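Local atomic coordinates of probable transcriptional regulator (Vibrio vulnificus, PDB entry 4GHJ), a protein that probably binds DNA and regulates transcription through a helix-turn-helix domain resembling those of XRE-family regulators. Residues D39-A44 / D77-I82; E57-A62 / L83-L88. One frame throughout, in Å; residues are numbered along the deposited sequence. Where two conformers were deposited one is given.

Contact 1: D39-A44 / D77-I82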
loop_
_atom_site.group_PDB
_atom_site.type_symbol
_atom_site.label_atom_id
_atom_site.label_comp_id
_atom_site.label_asym_id
_atom_site.label_seq_id
_atom_site.Cartn_x
_atom_site.Cartn_y
_atom_site.Cartn_z
ATOM N N ASP B 39 -1.683 -12.064 -2.323
ATOM C CA ASP B 39 -1.059 -13.308 -2.748
ATOM C C ASP B 39 0.465 -13.173 -2.855
ATOM O O ASP B 39 1.211 -14.107 -2.545
ATOM C CB ASP B 39 -1.663 -13.760 -4.066
ATOM C CG ASP B 39 -1.330 -15.182 -4.398
ATOM O OD1 ASP B 39 -1.265 -16.028 -3.473
ATOM O OD2 ASP B 39 -1.189 -15.473 -5.607
ATOM N N ARG B 40 0.927 -11.996 -3.259
ATOM C CA ARG B 40 2.388 -11.725 -3.332
ATOM C C ARG B 40 2.998 -11.684 -1.934
ATOM O O ARG B 40 4.122 -12.176 -1.703
ATOM C CB ARG B 40 2.658 -10.412 -4.068
ATOM C CG ARG B 40 2.269 -10.414 -5.546
ATOM C CD ARG B 40 2.496 -9.017 -6.171
ATOM N NE ARG B 40 1.868 -8.838 -7.483
ATOM C CZ ARG B 40 1.847 -7.682 -8.149
ATOM N NH1 ARG B 40 2.444 -6.596 -7.650
ATOM N NH2 ARG B 40 1.224 -7.601 -9.320
ATOM N N LEU B 41 2.248 -11.135 -0.972
ATOM C CA LEU B 41 2.723 -11.080 0.412
ATOM C C LEU B 41 2.829 -12.513 0.934
ATOM O O LEU B 41 3.805 -12.859 1.602
ATOM C CB LEU B 41 1.795 -10.241 1.308
ATOM C CG LEU B 41 1.769 -8.705 1.226
ATOM C CD1 LEU B 41 0.574 -8.166 2.059
ATOM C CD2 LEU B 41 3.077 -8.080 1.722
ATOM N N LYS B 42 1.800 -13.328 0.658
ATOM C CA LYS B 42 1.809 -14.741 1.044
ATOM C C LYS B 42 3.029 -15.490 0.468
ATOM O O LYS B 42 3.717 -16.192 1.212
ATOM C CB LYS B 42 0.509 -15.442 0.621
ATOM C CG LYS B 42 0.484 -16.950 0.830
ATOM C CD LYS B 42 -0.847 -17.565 0.359
ATOM C CE LYS B 42 -0.853 -19.057 0.585
ATOM N NZ LYS B 42 -1.986 -19.708 -0.103
ATOM N N GLN B 43 3.288 -15.353 -0.826
ATOM C CA GLN B 43 4.419 -16.074 -1.440
ATOM C C GLN B 43 5.793 -15.542 -0.981
ATOM O O GLN B 43 6.759 -16.305 -0.916
ATOM C CB GLN B 43 4.295 -16.104 -2.959
ATOM C CG GLN B 43 3.003 -16.776 -3.450
ATOM C CD GLN B 43 2.812 -18.216 -2.924
ATOM O OE1 GLN B 43 3.773 -18.958 -2.706
ATOM N NE2 GLN B 43 1.561 -18.614 -2.763
ATOM N N ALA B 44 5.880 -14.250 -0.666
ATOM C CA ALA B 44 7.130 -13.679 -0.119
ATOM C C ALA B 44 7.397 -14.328 1.253
ATOM O O ALA B 44 8.518 -14.697 1.572
ATOM C CB ALA B 44 7.042 -12.147 -0.002
ATOM N N ASP B 77 -0.185 1.169 6.918
ATOM C CA ASP B 77 0.854 1.061 7.940
ATOM C C ASP B 77 1.113 -0.418 8.314
ATOM O O ASP B 77 2.260 -0.811 8.580
ATOM C CB ASP B 77 0.544 1.916 9.181
ATOM C CG ASP B 77 -0.690 1.447 9.952
ATOM O OD1 ASP B 77 -1.707 1.074 9.340
ATOM O OD2 ASP B 77 -0.644 1.473 11.206
ATOM N N ILE B 78 0.056 -1.220 8.307
ATOM C CA ILE B 78 0.158 -2.640 8.636
ATOM C C ILE B 78 0.869 -3.401 7.531
ATOM O O ILE B 78 1.667 -4.295 7.822
ATOM C CB ILE B 78 -1.220 -3.265 8.893
ATOM C CG1 ILE B 78 -1.880 -2.610 10.114
ATOM C CG2 ILE B 78 -1.092 -4.810 9.005
ATOM C CD1 ILE B 78 -1.041 -2.592 11.373
HETATM N N MSE B 79 0.593 -3.045 6.270
HETATM C CA MSE B 79 1.290 -3.653 5.145
HETATM C C MSE B 79 2.803 -3.373 5.251
HETATM O O MSE B 79 3.607 -4.275 5.046
HETATM C CB MSE B 79 0.757 -3.173 3.792
HETATM C CG MSE B 79 1.370 -3.939 2.606
HETATM SE SE MSE B 79 0.685 -3.415 0.859
HETATM C CE MSE B 79 1.532 -1.641 0.732
ATOM N N ILE B 80 3.156 -2.142 5.621
ATOM C CA ILE B 80 4.565 -1.732 5.792
ATOM C C ILE B 80 5.243 -2.524 6.916
ATOM O O ILE B 80 6.373 -2.976 6.753
ATOM C CB ILE B 80 4.686 -0.217 5.996
ATOM C CG1 ILE B 80 4.278 0.507 4.708
ATOM C CG2 ILE B 80 6.111 0.163 6.420
ATOM C CD1 ILE B 80 4.134 2.041 4.829
ATOM N N ALA B 81 4.552 -2.691 8.040
ATOM C CA ALA B 81 5.049 -3.507 9.155
ATOM C C ALA B 81 5.313 -4.944 8.713
ATOM O O ALA B 81 6.282 -5.550 9.154
ATOM C CB ALA B 81 4.058 -3.494 10.310
ATOM N N ILE B 82 4.429 -5.497 7.875
ATOM C CA ILE B 82 4.599 -6.861 7.332
ATOM C C ILE B 82 5.814 -6.911 6.421
ATOM O O ILE B 82 6.625 -7.838 6.529
ATOM C CB ILE B 82 3.319 -7.377 6.639
ATOM C CG1 ILE B 82 2.194 -7.521 7.681
ATOM C CG2 ILE B 82 3.548 -8.728 5.903
ATOM C CD1 ILE B 82 0.800 -7.953 7.089
#

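Contact 2: E57-A62 / L83-L88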
loop_
_atom_site.group_PDB
_atom_site.type_symbol
_atom_site.label_atom_id
_atom_site.label_comp_id
_atom_site.label_asym_id
_atom_site.label_seq_id
_atom_site.Cartn_x
_atom_site.Cartn_y
_atom_site.Cartn_z
ATOM N N GLU B 57 4.235 -12.263 15.047
ATOM C CA GLU B 57 5.160 -12.126 16.177
ATOM C C GLU B 57 6.254 -11.094 15.947
ATOM O O GLU B 57 6.513 -10.257 16.816
ATOM C CB GLU B 57 5.818 -13.472 16.535
ATOM C CG GLU B 57 5.022 -14.315 17.459
ATOM C CD GLU B 57 5.801 -15.554 17.925
ATOM O OE1 GLU B 57 5.757 -16.591 17.223
ATOM O OE2 GLU B 57 6.432 -15.481 18.992
ATOM N N ILE B 58 6.928 -11.198 14.801
ATOM C CA ILE B 58 8.019 -10.275 14.436
ATOM C C ILE B 58 7.517 -8.838 14.341
ATOM O O ILE B 58 8.151 -7.903 14.859
ATOM C CB ILE B 58 8.676 -10.698 13.093
ATOM C CG1 ILE B 58 9.396 -12.037 13.234
ATOM C CG2 ILE B 58 9.678 -9.650 12.585
ATOM C CD1 ILE B 58 9.805 -12.639 11.890
ATOM N N ALA B 59 6.351 -8.666 13.729
ATOM C CA ALA B 59 5.784 -7.344 13.533
ATOM C C ALA B 59 5.037 -6.819 14.762
ATOM O O ALA B 59 4.696 -5.638 14.825
ATOM C CB ALA B 59 4.869 -7.342 12.311
ATOM N N GLY B 60 4.759 -7.690 15.722
ATOM C CA GLY B 60 4.064 -7.278 16.942
ATOM C C GLY B 60 2.594 -6.975 16.718
ATOM O O GLY B 60 2.036 -6.068 17.349
ATOM N N ILE B 61 1.971 -7.749 15.826
ATOM C CA ILE B 61 0.551 -7.612 15.506
ATOM C C ILE B 61 -0.161 -8.961 15.650
ATOM O O ILE B 61 0.473 -9.994 15.909
ATOM C CB ILE B 61 0.342 -7.040 14.077
ATOM C CG1 ILE B 61 0.878 -8.015 13.006
ATOM C CG2 ILE B 61 1.017 -5.663 13.952
ATOM C CD1 ILE B 61 0.813 -7.467 11.577
ATOM N N ALA B 62 -1.478 -8.948 15.473
ATOM C CA ALA B 62 -2.277 -10.165 15.582
ATOM C C ALA B 62 -2.119 -11.058 14.364
ATOM O O ALA B 62 -1.928 -10.586 13.233
ATOM C CB ALA B 62 -3.749 -9.825 15.774
ATOM N N LEU B 83 5.968 -5.911 5.550
ATOM C CA LEU B 83 7.161 -5.822 4.695
ATOM C C LEU B 83 8.458 -5.745 5.528
ATOM O O LEU B 83 9.477 -6.364 5.158
ATOM C CB LEU B 83 7.094 -4.637 3.750
ATOM C CG LEU B 83 6.055 -4.662 2.633
ATOM C CD1 LEU B 83 6.056 -3.305 1.922
ATOM C CD2 LEU B 83 6.321 -5.787 1.673
HETATM N N MSE B 84 8.421 -4.975 6.611
HETATM C CA MSE B 84 9.574 -4.840 7.515
HETATM C C MSE B 84 9.923 -6.198 8.159
HETATM O O MSE B 84 11.092 -6.557 8.266
HETATM C CB MSE B 84 9.276 -3.793 8.591
HETATM C CG MSE B 84 9.145 -2.354 8.057
HETATM SE SE MSE B 84 8.494 -1.103 9.399
HETATM C CE MSE B 84 9.900 -1.329 10.723
ATOM N N ALA B 85 8.895 -6.949 8.562
ATOM C CA ALA B 85 9.077 -8.297 9.138
ATOM C C ALA B 85 9.719 -9.261 8.120
ATOM O O ALA B 85 10.458 -10.116 8.501
ATOM C CB ALA B 85 7.740 -8.861 9.651
ATOM N N LEU B 86 9.436 -9.086 6.829
ATOM C CA LEU B 86 10.005 -9.912 5.766
ATOM C C LEU B 86 11.325 -9.339 5.194
ATOM O O LEU B 86 11.879 -9.884 4.241
ATOM C CB LEU B 86 8.978 -10.050 4.634
ATOM C CG LEU B 86 7.644 -10.687 4.995
ATOM C CD1 LEU B 86 6.652 -10.565 3.837
ATOM C CD2 LEU B 86 7.849 -12.138 5.385
ATOM N N ASP B 87 11.811 -8.241 5.770
ATOM C CA ASP B 87 13.017 -7.554 5.294
ATOM C C ASP B 87 12.820 -7.155 3.819
ATOM O O ASP B 87 13.679 -7.397 2.966
ATOM C CB ASP B 87 14.266 -8.428 5.466
ATOM C CG ASP B 87 15.558 -7.649 5.262
ATOM O OD1 ASP B 87 15.563 -6.401 5.448
ATOM O OD2 ASP B 87 16.570 -8.282 4.927
ATOM N N LEU B 88 11.657 -6.572 3.533
ATOM C CA LEU B 88 11.285 -6.115 2.185
ATOM C C LEU B 88 10.804 -4.647 2.206
ATOM O O LEU B 88 10.128 -4.192 1.284
ATOM C CB LEU B 88 10.176 -7.022 1.623
ATOM C CG LEU B 88 10.571 -8.422 1.154
ATOM C CD1 LEU B 88 9.354 -9.253 0.719
ATOM C CD2 LEU B 88 11.569 -8.305 -0.001
#

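Contact 1: D39-A44 / D77-I82
Leu41 lays its forked end against Met79 and Ile82, one methyl to each partner. Its CD1 branch faces the selenomethionine stem, with Leu41 CD1 4.3 Å from Met79 CG, while the other branch turns to the isoleucine and sets Leu41 CD2 4.3 Å from Ile82 CG2. These are the closest approaches of the two segments, and both are relaxed van der Waals distances; no hydrogen bond crosses, and the two segments meet through hydrocarbon alone. The backbones stand well apart, Leu41 CA lying 8.3 Å from Ile82 CA, and the gap is bridged by the leucine from one side and by Ile82 and Met79 from the other. Met79 takes part with the start of its side chain: CG stands opposite the backbone N (chi1 -173°) and the chain runs on extended to SE, where it bends (chi3 71°). The leucine methyl therefore meets the methylene, and SE lies farther off. Ile82 offers its short CG2 branch.

All three touching residues are buried, close to the centre of the chain, and Ile96 of the second subunit also packs on Leu41. The neighbouring Arg40 takes no part in the apolar contact; it reaches the dimer interface instead, where its NH1 is hydrogen-bonded to the carbonyl oxygens of Ile92 and Phe95 of the second subunit, while NH2 makes a salt bridge with Glu36 of its own helix. In the helical bundle, the contact joins the long helix 30-47 to helix 76-85, with Ala69 of helix 63-69 packing against Ile82 from a third helix.

Contact 2: E57-A62 / L83-L88
Neither a ring nor any other flat side-chain group lies where Ile58 and Ala85 meet: the contact is methyl against methyl. It belongs to the helix-turn-helix domain, in which helix 52-59, the turn after it and helix 63-69 probably correspond to the two-helix DNA-binding unit of XRE-like regulators. Here the last turn of helix 52-59 rests on the last turn of helix 76-85. Ala85 points its CB at the other helix and receives two neighbours in sequence. Ile58 brings its CG2 branch to 3.6 Å from Ala85 CB. That branch stands opposite the isoleucine's own backbone N, whereas CG1 swings back beside that N and carries CD1 farther from the alanine. Next to it, Ala59 CB approaches Ala85 CB at 4.2 Å.

Small residues let the chains come near: Ala59 CA is just 5.6 Å from Ala85 CA. No hydrogen bond crosses, and the patch lies at the surface, with Ile58 exposed.

Both helices finish immediately beyond the contact in Schellman motifs. Gly60, with positive phi, turns the chain out of helix 52-59 toward Ala62, the N-cap of helix 63-69; its N makes a weak bond to Glu57 O. At the other helix Asp87 has the positive phi, and the residue after it, Leu88, has a side chain that packs on Ile96 of the second subunit. The turn is held by Asp87 N bonded to Met84 O at 3.1 Å and by Leu88 N bonded to Leu83 O at 2.7 Å.

Contacts 1 and 2 have centres about 8 Å apart and share helix 76-85, which meets helix 30-47 through its middle and helix 52-59 through its C-terminal end. Along the chain the segments alternate: 39-44, 57-62, 77-82, 83-88. Helix 76-85 thus packs back on helix 30-47 and helix 52-59, contact 1 in the buried core and contact 2 at the surface. They also touch directly, with Leu41 CD2 4.0 Å from Leu83 CD2 and Ala44 CB 3.8 Å from Leu88 CD1. Both belong to the helix-turn-helix domain, consistent with a compact unit in which helix 76-85 joins the probable DNA-binding helices to helix 30-47 and also touches the second subunit.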